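Local coordinates for Box C/D snoRNA protein 1 (Saccharomyces cerevisiae, PDB 6THL) that is required for the accumulation of box C/D snoRNAs, acting in snoRNA processing, snoRNA transport to the nucleolus and ribosome biogenesis, at residues F41-E46 / E162-F167; H67-T72 / K149-L154; F74-M79 / E111-L116; F123-F128 / V142-H147. All coordinates share one frame; numbering follows the deposited sequence.

How the contacts relate
The four contacts, all within the BCD1 domain, illustrate how chemistry follows place in a fold. Contact 1 is buried near the centre of the chain and joins two parallel strands; contact 4, only partly buried, adds an antiparallel pair to the same sheet, with strand 165-169 in contact 1 bonded to strand 122-126 in contact 4. Both rely on backbone hydrogen bonds. Contact 2 joins the end of strand 62-70, neighbour of strand 40-49 in contact 1, to a short helix through one backbone bond, partly in the open. Contact 3 is buried yet farthest out, and purely apolar; its Leu75 reaches Phe123 and Ile146 of contact 4, and also Ile151 of contact 2.

Contact 1: F41-E46 / E162-F167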
loop_
_atom_site.group_PDB
_atom_site.type_symbol
_atom_site.label_atom_id
_atom_site.label_comp_id
_atom_site.label_asym_id
_atom_site.label_seq_id
_atom_site.Cartn_x
_atom_site.Cartn_y
_atom_site.Cartn_z
ATOM N N PHE B 41 -5.889 -3.026 30.134
ATOM C CA PHE B 41 -5.154 -2.756 28.926
ATOM C C PHE B 41 -5.498 -3.703 27.778
ATOM O O PHE B 41 -5.719 -4.894 27.978
ATOM C CB PHE B 41 -3.656 -2.770 29.179
ATOM C CG PHE B 41 -2.905 -1.953 28.179
ATOM C CD1 PHE B 41 -2.772 -0.586 28.351
ATOM C CD2 PHE B 41 -2.408 -2.540 27.020
ATOM C CE1 PHE B 41 -2.109 0.175 27.413
ATOM C CE2 PHE B 41 -1.744 -1.785 26.075
ATOM C CZ PHE B 41 -1.595 -0.425 26.274
ATOM N N VAL B 42 -5.541 -3.143 26.571
ATOM C CA VAL B 42 -5.821 -3.916 25.378
ATOM C C VAL B 42 -4.763 -3.682 24.327
ATOM O O VAL B 42 -4.029 -2.709 24.335
ATOM C CB VAL B 42 -7.239 -3.675 24.799
ATOM C CG1 VAL B 42 -8.277 -3.869 25.883
ATOM C CG2 VAL B 42 -7.376 -2.294 24.177
ATOM N N TRP B 43 -4.719 -4.604 23.403
ATOM C CA TRP B 43 -3.517 -4.851 22.688
ATOM C C TRP B 43 -3.839 -5.147 21.224
ATOM O O TRP B 43 -4.585 -6.084 20.908
ATOM C CB TRP B 43 -2.827 -6.064 23.323
ATOM C CG TRP B 43 -2.000 -5.740 24.499
ATOM C CD1 TRP B 43 -2.234 -6.094 25.794
ATOM C CD2 TRP B 43 -0.791 -4.984 24.497
ATOM N NE1 TRP B 43 -1.240 -5.597 26.609
ATOM C CE2 TRP B 43 -0.339 -4.917 25.838
ATOM C CE3 TRP B 43 -0.048 -4.349 23.494
ATOM C CZ2 TRP B 43 0.828 -4.259 26.196
ATOM C CZ3 TRP B 43 1.112 -3.671 23.853
ATOM C CH2 TRP B 43 1.543 -3.637 25.190
ATOM N N SER B 44 -3.289 -4.338 20.333
ATOM C CA SER B 44 -3.248 -4.720 18.960
ATOM C C SER B 44 -2.119 -5.773 18.869
ATOM O O SER B 44 -1.033 -5.578 19.433
ATOM C CB SER B 44 -2.989 -3.478 18.100
ATOM O OG SER B 44 -3.597 -2.337 18.705
ATOM N N VAL B 45 -2.366 -6.900 18.218
ATOM C CA VAL B 45 -1.254 -7.749 17.855
ATOM C C VAL B 45 -1.209 -7.891 16.323
ATOM O O VAL B 45 -2.239 -7.821 15.648
ATOM C CB VAL B 45 -1.261 -9.135 18.585
ATOM C CG1 VAL B 45 -1.564 -8.992 20.069
ATOM C CG2 VAL B 45 -2.228 -10.106 17.952
ATOM N N GLU B 46 -0.004 -8.085 15.786
ATOM C CA GLU B 46 0.164 -8.418 14.368
ATOM C C GLU B 46 0.318 -9.946 14.144
ATOM O O GLU B 46 1.348 -10.556 14.442
ATOM C CB GLU B 46 1.357 -7.653 13.775
ATOM C CG GLU B 46 1.603 -8.028 12.327
ATOM C CD GLU B 46 2.833 -7.396 11.768
ATOM O OE1 GLU B 46 2.920 -7.389 10.528
ATOM O OE2 GLU B 46 3.691 -6.910 12.546
ATOM N N GLU B 162 6.147 -1.258 19.085
ATOM C CA GLU B 162 4.784 -0.739 19.181
ATOM C C GLU B 162 3.815 -1.728 19.847
ATOM O O GLU B 162 2.921 -1.336 20.619
ATOM C CB GLU B 162 4.251 -0.289 17.796
ATOM C CG GLU B 162 5.045 0.828 17.130
ATOM C CD GLU B 162 4.583 2.224 17.485
ATOM O OE1 GLU B 162 5.375 3.167 17.270
ATOM O OE2 GLU B 162 3.445 2.400 17.949
ATOM N N PHE B 163 3.973 -3.001 19.544
ATOM C CA PHE B 163 2.950 -3.969 19.870
ATOM C C PHE B 163 3.391 -5.286 19.266
ATOM O O PHE B 163 3.983 -5.320 18.169
ATOM C CB PHE B 163 1.514 -3.566 19.369
ATOM C CG PHE B 163 1.324 -3.580 17.847
ATOM C CD1 PHE B 163 0.762 -4.648 17.218
ATOM C CD2 PHE B 163 1.691 -2.496 17.069
ATOM C CE1 PHE B 163 0.586 -4.655 15.843
ATOM C CE2 PHE B 163 1.527 -2.496 15.696
ATOM C CZ PHE B 163 0.960 -3.572 15.083
ATOM N N PRO B 164 3.103 -6.372 19.975
ATOM C CA PRO B 164 3.550 -7.693 19.571
ATOM C C PRO B 164 3.268 -8.032 18.116
ATOM O O PRO B 164 2.209 -7.698 17.579
ATOM C CB PRO B 164 2.736 -8.630 20.478
ATOM C CG PRO B 164 1.609 -7.797 20.997
ATOM C CD PRO B 164 2.185 -6.432 21.126
ATOM N N THR B 165 4.233 -8.689 17.501
ATOM C CA THR B 165 4.022 -9.389 16.255
ATOM C C THR B 165 4.106 -10.883 16.641
ATOM O O THR B 165 4.878 -11.235 17.538
ATOM C CB THR B 165 5.112 -8.977 15.252
ATOM O OG1 THR B 165 5.105 -7.541 15.102
ATOM C CG2 THR B 165 4.929 -9.662 13.923
ATOM N N ILE B 166 3.300 -11.749 16.025
ATOM C CA ILE B 166 3.184 -13.123 16.484
ATOM C C ILE B 166 3.059 -14.067 15.322
ATOM O O ILE B 166 2.025 -14.090 14.655
ATOM C CB ILE B 166 1.945 -13.376 17.374
ATOM C CG1 ILE B 166 1.819 -12.368 18.525
ATOM C CG2 ILE B 166 1.989 -14.804 17.920
ATOM C CD1 ILE B 166 2.835 -12.542 19.622
ATOM N N PHE B 167 4.113 -14.862 15.122
ATOM C CA PHE B 167 4.259 -15.782 14.006
ATOM C C PHE B 167 3.635 -17.106 14.376
ATOM O O PHE B 167 3.708 -17.537 15.545
ATOM C CB PHE B 167 5.739 -16.053 13.688
ATOM C CG PHE B 167 6.485 -14.873 13.148
ATOM C CD1 PHE B 167 7.083 -13.971 14.009
ATOM C CD2 PHE B 167 6.631 -14.698 11.779
ATOM C CE1 PHE B 167 7.783 -12.887 13.533
ATOM C CE2 PHE B 167 7.320 -13.596 11.299
ATOM C CZ PHE B 167 7.898 -12.681 12.188
#
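Glu46 and Thr165 lie side by side pointing the same way: CG of Glu46 is anti to its backbone N (chi1 177°) with the chain extended beyond, while OG1 of Thr165 stands beside its own N (chi1 -56°). Thr165 OG1 thereby donates to Glu46 OE2 at 3.0 Å, meeting the carboxylate on its anti side, 26° out of the plane. The same OE2 takes a salt bridge from Arg26, whose cation also sits against the Phe163 ring. The backbone of Glu46 grips both flanks of Thr165, with Glu46 N bonded to Pro164 O at 2.9 Å and Ile166 N to Glu46 O at 2.8 Å, the pattern of a parallel pair. Earlier in the strand, Ser44 CB lies over one face of the Phe163 ring, 4.0 Å from CD1; the side chains of Val45 and Pro164 cross at about a right angle, Val45 CG1 3.5 Å from Pro164 CG, and Trp43 CE3 meets Pro164 CD at 3.9 Å. An alanine at Glu46 would probably leave the Thr165 hydroxyl without this acceptor and Arg26 without this charge partner. With one carboxylate oxygen shared by hydroxyl and cation, its negative charge is probably balanced by Arg26.

Contact 2: H67-T72 / K149-L154; sequences HRIKET and KCIGEL
Gly152 N donates to Glu71 O at 3.1 Å, approaching in the carbonyl plane on a lone pair, and this one bond ties the turn after strand 62-70 to the first turn of the helix at about 151-155. Cys150 turns toward that oxygen, with CB and SG each 4.0 Å from Glu71 O, and Ile151 CB comes within 3.9 Å of the same atom. Cys150 has SG between its own backbone N and carbonyl carbon (chi1 67°), which turns the sulfur back toward the helix; there it accepts a weak bond from Glu153 N at 3.7 Å. Ile151 CD1 ends 4.0 Å from Lys70 O. The side chains of Ile151 and Ile69 cross at about a right angle, although the modelled gap between their methyls is doubtful. Glu71 OE1 forms a salt bridge with Arg13, and OE2 accepts from Phe41 N on the adjoining strand 40-49. Ile151 also packs on Leu75 and shares a backbone hydrogen bond with Asp73. The arrangement is that of a weakly bonded helix N-terminus with Cys150 as N-cap, where Glu153 N is met weakly by the Cys150 sulfur and Gly152 N by the Glu71 carbonyl from the turn after strand 62-70.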
loop_
_atom_site.group_PDB
_atom_site.type_symbol
_atom_site.label_atom_id
_atom_site.label_comp_id
_atom_site.label_asym_id
_atom_site.label_seq_id
_atom_site.Cartn_x
_atom_site.Cartn_y
_atom_site.Cartn_z
ATOM N N HIS B 67 -7.188 -5.824 16.894
ATOM C CA HIS B 67 -7.145 -4.720 17.819
ATOM C C HIS B 67 -7.921 -5.068 19.081
ATOM O O HIS B 67 -8.723 -5.986 19.083
ATOM C CB HIS B 67 -7.809 -3.507 17.180
ATOM C CG HIS B 67 -7.042 -2.893 16.053
ATOM N ND1 HIS B 67 -5.831 -2.265 16.230
ATOM C CD2 HIS B 67 -7.364 -2.727 14.752
ATOM C CE1 HIS B 67 -5.414 -1.775 15.080
ATOM N NE2 HIS B 67 -6.328 -2.047 14.166
ATOM N N ARG B 68 -7.719 -4.301 20.144
ATOM C CA ARG B 68 -8.534 -4.429 21.365
ATOM C C ARG B 68 -8.610 -5.868 21.858
ATOM O O ARG B 68 -9.672 -6.378 22.161
ATOM C CB ARG B 68 -9.935 -3.833 21.157
ATOM C CG ARG B 68 -10.065 -2.420 21.710
ATOM C CD ARG B 68 -11.362 -1.752 21.281
ATOM N NE ARG B 68 -11.422 -0.326 21.663
ATOM C CZ ARG B 68 -12.070 0.636 20.981
ATOM N NH1 ARG B 68 -12.730 0.357 19.851
ATOM N NH2 ARG B 68 -12.056 1.900 21.420
ATOM N N ILE B 69 -7.462 -6.528 21.908
ATOM C CA ILE B 69 -7.372 -7.823 22.530
ATOM C C ILE B 69 -7.112 -7.590 23.988
ATOM O O ILE B 69 -6.235 -6.805 24.333
ATOM C CB ILE B 69 -6.209 -8.613 21.974
ATOM C CG1 ILE B 69 -6.487 -8.973 20.522
ATOM C CG2 ILE B 69 -5.984 -9.857 22.809
ATOM C CD1 ILE B 69 -5.224 -9.292 19.736
ATOM N N LYS B 70 -7.836 -8.296 24.848
ATOM C CA LYS B 70 -7.786 -8.012 26.293
ATOM C C LYS B 70 -6.516 -8.576 26.917
ATOM O O LYS B 70 -6.192 -9.739 26.696
ATOM C CB LYS B 70 -9.042 -8.558 26.979
ATOM C CG LYS B 70 -10.332 -8.206 26.232
ATOM C CD LYS B 70 -11.534 -8.012 27.151
ATOM C CE LYS B 70 -11.924 -9.268 27.923
ATOM N NZ LYS B 70 -12.416 -10.385 27.066
ATOM N N GLU B 71 -5.782 -7.747 27.655
ATOM C CA GLU B 71 -4.504 -8.181 28.218
ATOM C C GLU B 71 -4.665 -9.456 29.006
ATOM O O GLU B 71 -3.777 -10.314 29.016
ATOM C CB GLU B 71 -3.865 -7.124 29.110
ATOM C CG GLU B 71 -4.614 -6.750 30.383
ATOM C CD GLU B 71 -3.902 -5.622 31.127
ATOM O OE1 GLU B 71 -2.648 -5.563 31.092
ATOM O OE2 GLU B 71 -4.576 -4.772 31.745
ATOM N N THR B 72 -5.812 -9.569 29.667
ATOM C CA THR B 72 -6.176 -10.767 30.405
ATOM C C THR B 72 -6.995 -11.632 29.453
ATOM O O THR B 72 -8.233 -11.580 29.455
ATOM C CB THR B 72 -7.006 -10.396 31.643
ATOM O OG1 THR B 72 -8.218 -9.769 31.208
ATOM C CG2 THR B 72 -6.246 -9.411 32.559
ATOM N N LYS B 149 -0.295 -19.271 29.942
ATOM C CA LYS B 149 -0.198 -17.826 30.302
ATOM C C LYS B 149 -1.108 -16.906 29.465
ATOM O O LYS B 149 -1.400 -17.179 28.296
ATOM C CB LYS B 149 1.244 -17.310 30.147
ATOM C CG LYS B 149 2.043 -17.133 31.436
ATOM C CD LYS B 149 3.491 -16.799 31.082
ATOM C CE LYS B 149 4.510 -17.258 32.113
ATOM N NZ LYS B 149 4.991 -16.093 32.895
ATOM N N CYS B 150 -1.526 -15.806 30.074
ATOM C CA CYS B 150 -2.266 -14.769 29.370
ATOM C C CYS B 150 -1.266 -13.833 28.646
ATOM O O CYS B 150 -0.078 -13.758 29.016
ATOM C CB CYS B 150 -3.186 -13.999 30.339
ATOM S SG CYS B 150 -2.318 -12.998 31.584
ATOM N N ILE B 151 -1.753 -13.139 27.610
ATOM C CA ILE B 151 -0.924 -12.233 26.774
ATOM C C ILE B 151 -0.089 -11.294 27.641
ATOM O O ILE B 151 1.093 -11.063 27.354
ATOM C CB ILE B 151 -1.796 -11.342 25.858
ATOM C CG1 ILE B 151 -2.450 -12.178 24.773
ATOM C CG2 ILE B 151 -0.979 -10.240 25.200
ATOM C CD1 ILE B 151 -3.672 -11.516 24.186
ATOM N N GLY B 152 -0.744 -10.728 28.660
ATOM C CA GLY B 152 -0.141 -9.786 29.582
ATOM C C GLY B 152 1.056 -10.384 30.288
ATOM O O GLY B 152 2.048 -9.693 30.545
ATOM N N GLU B 153 0.975 -11.674 30.601
ATOM C CA GLU B 153 2.096 -12.340 31.239
ATOM C C GLU B 153 3.095 -12.709 30.149
ATOM O O GLU B 153 4.265 -12.361 30.253
ATOM C CB GLU B 153 1.643 -13.542 32.095
ATOM C CG GLU B 153 0.715 -13.187 33.264
ATOM C CD GLU B 153 1.428 -12.590 34.485
ATOM O OE1 GLU B 153 2.460 -11.900 34.354
ATOM O OE2 GLU B 153 0.928 -12.793 35.611
ATOM N N LEU B 154 2.628 -13.335 29.070
ATOM C CA LEU B 154 3.505 -13.611 27.910
ATOM C C LEU B 154 4.321 -12.403 27.444
ATOM O O LEU B 154 5.264 -12.566 26.677
ATOM C CB LEU B 154 2.705 -14.103 26.702
ATOM C CG LEU B 154 2.346 -15.583 26.594
ATOM C CD1 LEU B 154 1.541 -15.851 25.317
ATOM C CD2 LEU B 154 3.591 -16.459 26.638
#

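Contact 3: F74-M79 / E111-L116; sequences FLVQGM and ERTQIL
Val76 makes the close-packed part of this contact, with its two methyls reaching different residues of helix 109-117. CG2 meets Thr113 CG2 at 3.7 Å. CG1 lies 3.7 Å from Leu116 CB, and the side chains of Val76 and Leu116 slide past each other in opposite directions. Beside this pair, Met79 and Leu116 reach toward each other tip to tip: the methionine chain bends at chi3 (-54°), and Leu116 CD1 touches both SD, at 3.5 Å, and CE, at 3.6 Å. The other margin is looser and partly exposed. Here Gln77 starts away from the helix at CB, and its CG lies 4.0 Å from Thr113 CG2. No hydrogen bond joins the two segments; the Thr113 hydroxyl is bonded within its own helix, to Lys109 O. An alanine in place of Val76 would probably open a gap between the loop and the helix, with Thr113 CG2 and Leu116 CB both losing a methyl neighbour. Leu116 also packs on Phe84 of helix 81-90, and Met79 on Trp47 and Phe123 of the sheet. This is apolar packing of one helix face, through Thr113 and Leu116 three residues apart, against a loop whose residues 75-77 have helical backbone angles.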
loop_
_atom_site.group_PDB
_atom_site.type_symbol
_atom_site.label_atom_id
_atom_site.label_comp_id
_atom_site.label_asym_id
_atom_site.label_seq_id
_atom_site.Cartn_x
_atom_site.Cartn_y
_atom_site.Cartn_z
ATOM N N PHE B 74 -6.084 -15.584 27.233
ATOM C CA PHE B 74 -5.115 -16.487 26.629
ATOM C C PHE B 74 -4.923 -15.993 25.182
ATOM O O PHE B 74 -5.802 -15.298 24.661
ATOM C CB PHE B 74 -5.605 -17.937 26.658
ATOM C CG PHE B 74 -5.822 -18.493 28.041
ATOM C CD1 PHE B 74 -4.829 -18.369 29.026
ATOM C CD2 PHE B 74 -7.006 -19.193 28.347
ATOM C CE1 PHE B 74 -5.030 -18.902 30.286
ATOM C CE2 PHE B 74 -7.212 -19.732 29.604
ATOM C CZ PHE B 74 -6.223 -19.586 30.575
ATOM N N LEU B 75 -3.802 -16.335 24.538
ATOM C CA LEU B 75 -3.515 -15.863 23.167
ATOM C C LEU B 75 -4.511 -16.321 22.076
ATOM O O LEU B 75 -4.925 -15.533 21.225
ATOM C CB LEU B 75 -2.109 -16.268 22.754
ATOM C CG LEU B 75 -1.658 -15.711 21.400
ATOM C CD1 LEU B 75 -1.506 -14.188 21.448
ATOM C CD2 LEU B 75 -0.371 -16.382 20.931
ATOM N N VAL B 76 -4.876 -17.594 22.071
ATOM C CA VAL B 76 -5.903 -18.060 21.145
ATOM C C VAL B 76 -7.238 -17.320 21.332
ATOM O O VAL B 76 -7.967 -17.131 20.363
ATOM C CB VAL B 76 -6.146 -19.588 21.250
ATOM C CG1 VAL B 76 -4.948 -20.350 20.702
ATOM C CG2 VAL B 76 -6.467 -20.022 22.687
ATOM N N GLN B 77 -7.564 -16.925 22.570
ATOM C CA GLN B 77 -8.850 -16.265 22.875
ATOM C C GLN B 77 -9.042 -14.949 22.110
ATOM O O GLN B 77 -10.172 -14.559 21.822
ATOM C CB GLN B 77 -8.998 -15.970 24.381
ATOM C CG GLN B 77 -9.300 -17.164 25.279
ATOM C CD GLN B 77 -9.515 -16.763 26.743
ATOM O OE1 GLN B 77 -9.545 -15.578 27.087
ATOM N NE2 GLN B 77 -9.666 -17.759 27.611
ATOM N N GLY B 78 -7.933 -14.271 21.815
ATOM C CA GLY B 78 -7.953 -12.965 21.151
ATOM C C GLY B 78 -7.405 -13.013 19.740
ATOM O O GLY B 78 -6.706 -12.101 19.314
ATOM N N MET B 79 -7.720 -14.079 19.014
ATOM C CA MET B 79 -7.296 -14.217 17.637
ATOM C C MET B 79 -8.305 -13.403 16.830
ATOM O O MET B 79 -8.253 -12.168 16.848
ATOM C CB MET B 79 -7.211 -15.691 17.234
ATOM C CG MET B 79 -6.825 -15.944 15.778
ATOM S SD MET B 79 -6.083 -17.566 15.423
ATOM C CE MET B 79 -4.709 -17.615 16.596
ATOM N N GLU B 111 -15.406 -22.831 20.493
ATOM C CA GLU B 111 -14.863 -23.963 19.769
ATOM C C GLU B 111 -13.547 -23.552 19.130
ATOM O O GLU B 111 -12.552 -24.256 19.280
ATOM C CB GLU B 111 -15.862 -24.443 18.692
ATOM C CG GLU B 111 -17.024 -25.295 19.222
ATOM C CD GLU B 111 -18.416 -24.833 18.763
ATOM O OE1 GLU B 111 -18.550 -24.223 17.670
ATOM O OE2 GLU B 111 -19.393 -25.088 19.511
ATOM N N ARG B 112 -13.548 -22.419 18.416
ATOM C CA ARG B 112 -12.348 -21.904 17.725
ATOM C C ARG B 112 -11.163 -21.922 18.665
ATOM O O ARG B 112 -10.098 -22.461 18.340
ATOM C CB ARG B 112 -12.539 -20.455 17.269
ATOM C CG ARG B 112 -13.130 -20.261 15.882
ATOM C CD ARG B 112 -12.822 -18.861 15.379
ATOM N NE ARG B 112 -12.860 -17.872 16.459
ATOM C CZ ARG B 112 -13.926 -17.155 16.799
ATOM N NH1 ARG B 112 -15.085 -17.287 16.143
ATOM N NH2 ARG B 112 -13.828 -16.302 17.810
ATOM N N THR B 113 -11.378 -21.308 19.829
ATOM C CA THR B 113 -10.421 -21.304 20.912
ATOM C C THR B 113 -9.982 -22.732 21.216
ATOM O O THR B 113 -8.792 -22.992 21.366
ATOM C CB THR B 113 -11.035 -20.613 22.145
ATOM O OG1 THR B 113 -11.392 -19.273 21.786
ATOM C CG2 THR B 113 -10.063 -20.551 23.311
ATOM N N GLN B 114 -10.945 -23.649 21.236
ATOM C CA GLN B 114 -10.737 -25.056 21.614
ATOM C C GLN B 114 -10.004 -25.879 20.538
ATOM O O GLN B 114 -9.252 -26.798 20.859
ATOM C CB GLN B 114 -12.111 -25.680 21.914
ATOM C CG GLN B 114 -12.191 -26.777 22.968
ATOM C CD GLN B 114 -13.591 -27.388 23.006
ATOM O OE1 GLN B 114 -14.385 -27.139 23.928
ATOM N NE2 GLN B 114 -13.917 -28.160 21.966
ATOM N N ILE B 115 -10.227 -25.553 19.272
ATOM C CA ILE B 115 -9.601 -26.296 18.163
ATOM C C ILE B 115 -8.144 -25.903 17.924
ATOM O O ILE B 115 -7.370 -26.716 17.424
ATOM C CB ILE B 115 -10.372 -26.141 16.825
ATOM C CG1 ILE B 115 -11.836 -26.600 16.990
ATOM C CG2 ILE B 115 -9.678 -26.929 15.706
ATOM C CD1 ILE B 115 -12.781 -26.057 15.941
ATOM N N LEU B 116 -7.775 -24.664 18.258
ATOM C CA LEU B 116 -6.378 -24.223 18.136
ATOM C C LEU B 116 -5.507 -24.799 19.255
ATOM O O LEU B 116 -4.300 -24.910 19.090
ATOM C CB LEU B 116 -6.256 -22.691 18.130
ATOM C CG LEU B 116 -7.092 -21.885 17.118
ATOM C CD1 LEU B 116 -6.802 -20.403 17.295
ATOM C CD2 LEU B 116 -6.873 -22.295 15.673
#

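Contact 4: F123-F128 / V142-H147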
loop_
_atom_site.group_PDB
_atom_site.type_symbol
_atom_site.label_atom_id
_atom_site.label_comp_id
_atom_site.label_asym_id
_atom_site.label_seq_id
_atom_site.Cartn_x
_atom_site.Cartn_y
_atom_site.Cartn_z
ATOM N N PHE B 123 3.853 -20.874 18.319
ATOM C CA PHE B 123 3.657 -19.452 18.268
ATOM C C PHE B 123 4.932 -18.811 18.708
ATOM O O PHE B 123 5.437 -19.078 19.794
ATOM C CB PHE B 123 2.495 -19.039 19.162
ATOM C CG PHE B 123 1.174 -19.453 18.609
ATOM C CD1 PHE B 123 0.336 -18.540 18.014
ATOM C CD2 PHE B 123 0.800 -20.783 18.609
ATOM C CE1 PHE B 123 -0.875 -18.928 17.473
ATOM C CE2 PHE B 123 -0.408 -21.179 18.063
ATOM C CZ PHE B 123 -1.243 -20.246 17.491
ATOM N N TYR B 124 5.451 -17.957 17.844
ATOM C CA TYR B 124 6.697 -17.305 18.087
ATOM C C TYR B 124 6.440 -15.804 18.061
ATOM O O TYR B 124 5.835 -15.336 17.130
ATOM C CB TYR B 124 7.631 -17.681 16.948
ATOM C CG TYR B 124 7.820 -19.170 16.713
ATOM C CD1 TYR B 124 8.953 -19.834 17.193
ATOM C CD2 TYR B 124 6.895 -19.910 15.987
ATOM C CE1 TYR B 124 9.150 -21.193 16.970
ATOM C CE2 TYR B 124 7.086 -21.275 15.756
ATOM C CZ TYR B 124 8.216 -21.910 16.259
ATOM O OH TYR B 124 8.423 -23.257 16.054
ATOM N N THR B 125 6.855 -15.057 19.082
ATOM C CA THR B 125 6.994 -13.599 18.969
ATOM C C THR B 125 8.482 -13.370 18.724
ATOM O O THR B 125 9.275 -14.321 18.678
ATOM C CB THR B 125 6.499 -12.834 20.234
ATOM O OG1 THR B 125 6.287 -11.448 19.930
ATOM C CG2 THR B 125 7.488 -12.923 21.379
ATOM N N LYS B 126 8.880 -12.120 18.572
ATOM C CA LYS B 126 10.254 -11.839 18.238
ATOM C C LYS B 126 10.910 -11.203 19.441
ATOM O O LYS B 126 10.210 -10.720 20.339
ATOM C CB LYS B 126 10.310 -10.994 16.960
ATOM C CG LYS B 126 10.129 -9.511 17.147
ATOM C CD LYS B 126 9.392 -8.890 15.965
ATOM C CE LYS B 126 10.200 -8.881 14.697
ATOM N NZ LYS B 126 9.545 -8.078 13.616
ATOM N N THR B 127 12.243 -11.222 19.493
ATOM C CA THR B 127 12.964 -10.924 20.758
ATOM C C THR B 127 14.029 -9.883 20.548
ATOM O O THR B 127 14.593 -9.790 19.481
ATOM C CB THR B 127 13.570 -12.212 21.380
ATOM O OG1 THR B 127 13.583 -12.108 22.797
ATOM C CG2 THR B 127 15.004 -12.547 20.856
ATOM N N PHE B 128 14.290 -9.098 21.583
ATOM C CA PHE B 128 15.121 -7.904 21.466
ATOM C C PHE B 128 16.111 -7.847 22.625
ATOM O O PHE B 128 15.774 -8.321 23.715
ATOM C CB PHE B 128 14.260 -6.627 21.542
ATOM C CG PHE B 128 13.269 -6.475 20.433
ATOM C CD1 PHE B 128 13.594 -5.763 19.283
ATOM C CD2 PHE B 128 11.986 -7.014 20.551
ATOM C CE1 PHE B 128 12.675 -5.619 18.254
ATOM C CE2 PHE B 128 11.053 -6.870 19.525
ATOM C CZ PHE B 128 11.400 -6.175 18.373
ATOM N N VAL B 142 11.606 -16.063 19.667
ATOM C CA VAL B 142 11.384 -17.008 20.777
ATOM C C VAL B 142 9.961 -17.562 20.666
ATOM O O VAL B 142 8.973 -16.824 20.657
ATOM C CB VAL B 142 11.587 -16.395 22.185
ATOM C CG1 VAL B 142 13.066 -16.306 22.533
ATOM C CG2 VAL B 142 10.926 -15.026 22.323
ATOM N N GLU B 143 9.883 -18.875 20.501
ATOM C CA GLU B 143 8.663 -19.647 20.742
ATOM C C GLU B 143 8.036 -19.291 22.082
ATOM O O GLU B 143 8.753 -19.078 23.046
ATOM C CB GLU B 143 9.047 -21.112 20.759
ATOM C CG GLU B 143 7.992 -22.050 21.284
ATOM C CD GLU B 143 8.119 -23.387 20.624
ATOM O OE1 GLU B 143 9.245 -23.693 20.160
ATOM O OE2 GLU B 143 7.100 -24.092 20.548
ATOM N N LEU B 144 6.713 -19.203 22.163
ATOM C CA LEU B 144 6.123 -18.946 23.467
ATOM C C LEU B 144 4.950 -19.841 23.792
ATOM O O LEU B 144 4.290 -20.383 22.906
ATOM C CB LEU B 144 5.827 -17.467 23.702
ATOM C CG LEU B 144 5.230 -16.715 22.545
ATOM C CD1 LEU B 144 3.846 -17.261 22.292
ATOM C CD2 LEU B 144 5.202 -15.232 22.871
ATOM N N ALA B 145 4.747 -19.989 25.105
ATOM C CA ALA B 145 3.966 -21.068 25.690
ATOM C C ALA B 145 2.587 -20.523 25.874
ATOM O O ALA B 145 2.243 -20.011 26.924
ATOM C CB ALA B 145 4.581 -21.489 27.021
ATOM N N ILE B 146 1.801 -20.611 24.816
ATOM C CA ILE B 146 0.594 -19.812 24.714
ATOM C C ILE B 146 -0.476 -20.296 25.678
ATOM O O ILE B 146 -1.280 -19.497 26.150
ATOM C CB ILE B 146 0.060 -19.796 23.273
ATOM C CG1 ILE B 146 -0.734 -21.076 22.948
ATOM C CG2 ILE B 146 1.219 -19.594 22.299
ATOM C CD1 ILE B 146 -1.111 -21.210 21.485
ATOM N N HIS B 147 -0.446 -21.590 25.996
ATOM C CA HIS B 147 -1.495 -22.238 26.775
ATOM C C HIS B 147 -1.245 -22.190 28.267
ATOM O O HIS B 147 -2.051 -22.664 29.051
ATOM C CB HIS B 147 -1.645 -23.682 26.310
ATOM C CG HIS B 147 -1.965 -23.789 24.855
ATOM N ND1 HIS B 147 -3.074 -23.189 24.296
ATOM C CD2 HIS B 147 -1.304 -24.382 23.834
ATOM C CE1 HIS B 147 -3.093 -23.427 22.997
ATOM N NE2 HIS B 147 -2.030 -24.148 22.691
#
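Phe123 packs against Ile146 and Leu144. At CB it meets Ile146 CG2 at 3.4 Å, with Leu144 CD1 at 3.8 Å. At CG the nearest partner is still Ile146 CG2, 3.7 Å off. Along one side of the ring the partner changes: CD2 and CE2 each lie 3.5 Å from Ile146 CD1, which sits over one ring face, and by CZ the distance to that methyl has grown to 4.1 Å. Ile146 CG1 lies between its own backbone N and carbonyl carbon (chi1 80°), beyond an inverse gamma turn centred on Ala145, and the chain runs on from there to CD1 over the ring. In the antiparallel backbone pairing Leu144 N donates to Phe123 O at 2.7 Å, and Val142 N donates to Thr125 O; the return bond from Thr125 N to Val142 O is weak. Tyr124 and Glu143, the non-hydrogen-bonded pair, cross on one face of the sheet, with ring and carboxylate planes 44° apart. On the face of Thr125 and Val142 the side chains lie alongside, and Leu144 CD2 reaches Thr125 CG2 at 3.6 Å. Strand 122-126 lies between strand 140-143 and strand 165-169, bonded to the latter through Tyr124 and through the Thr125 hydroxyl, which meets Thr165 O, while Leu75, from the loop before helix 81-90, packs on both Phe123 and Ile146.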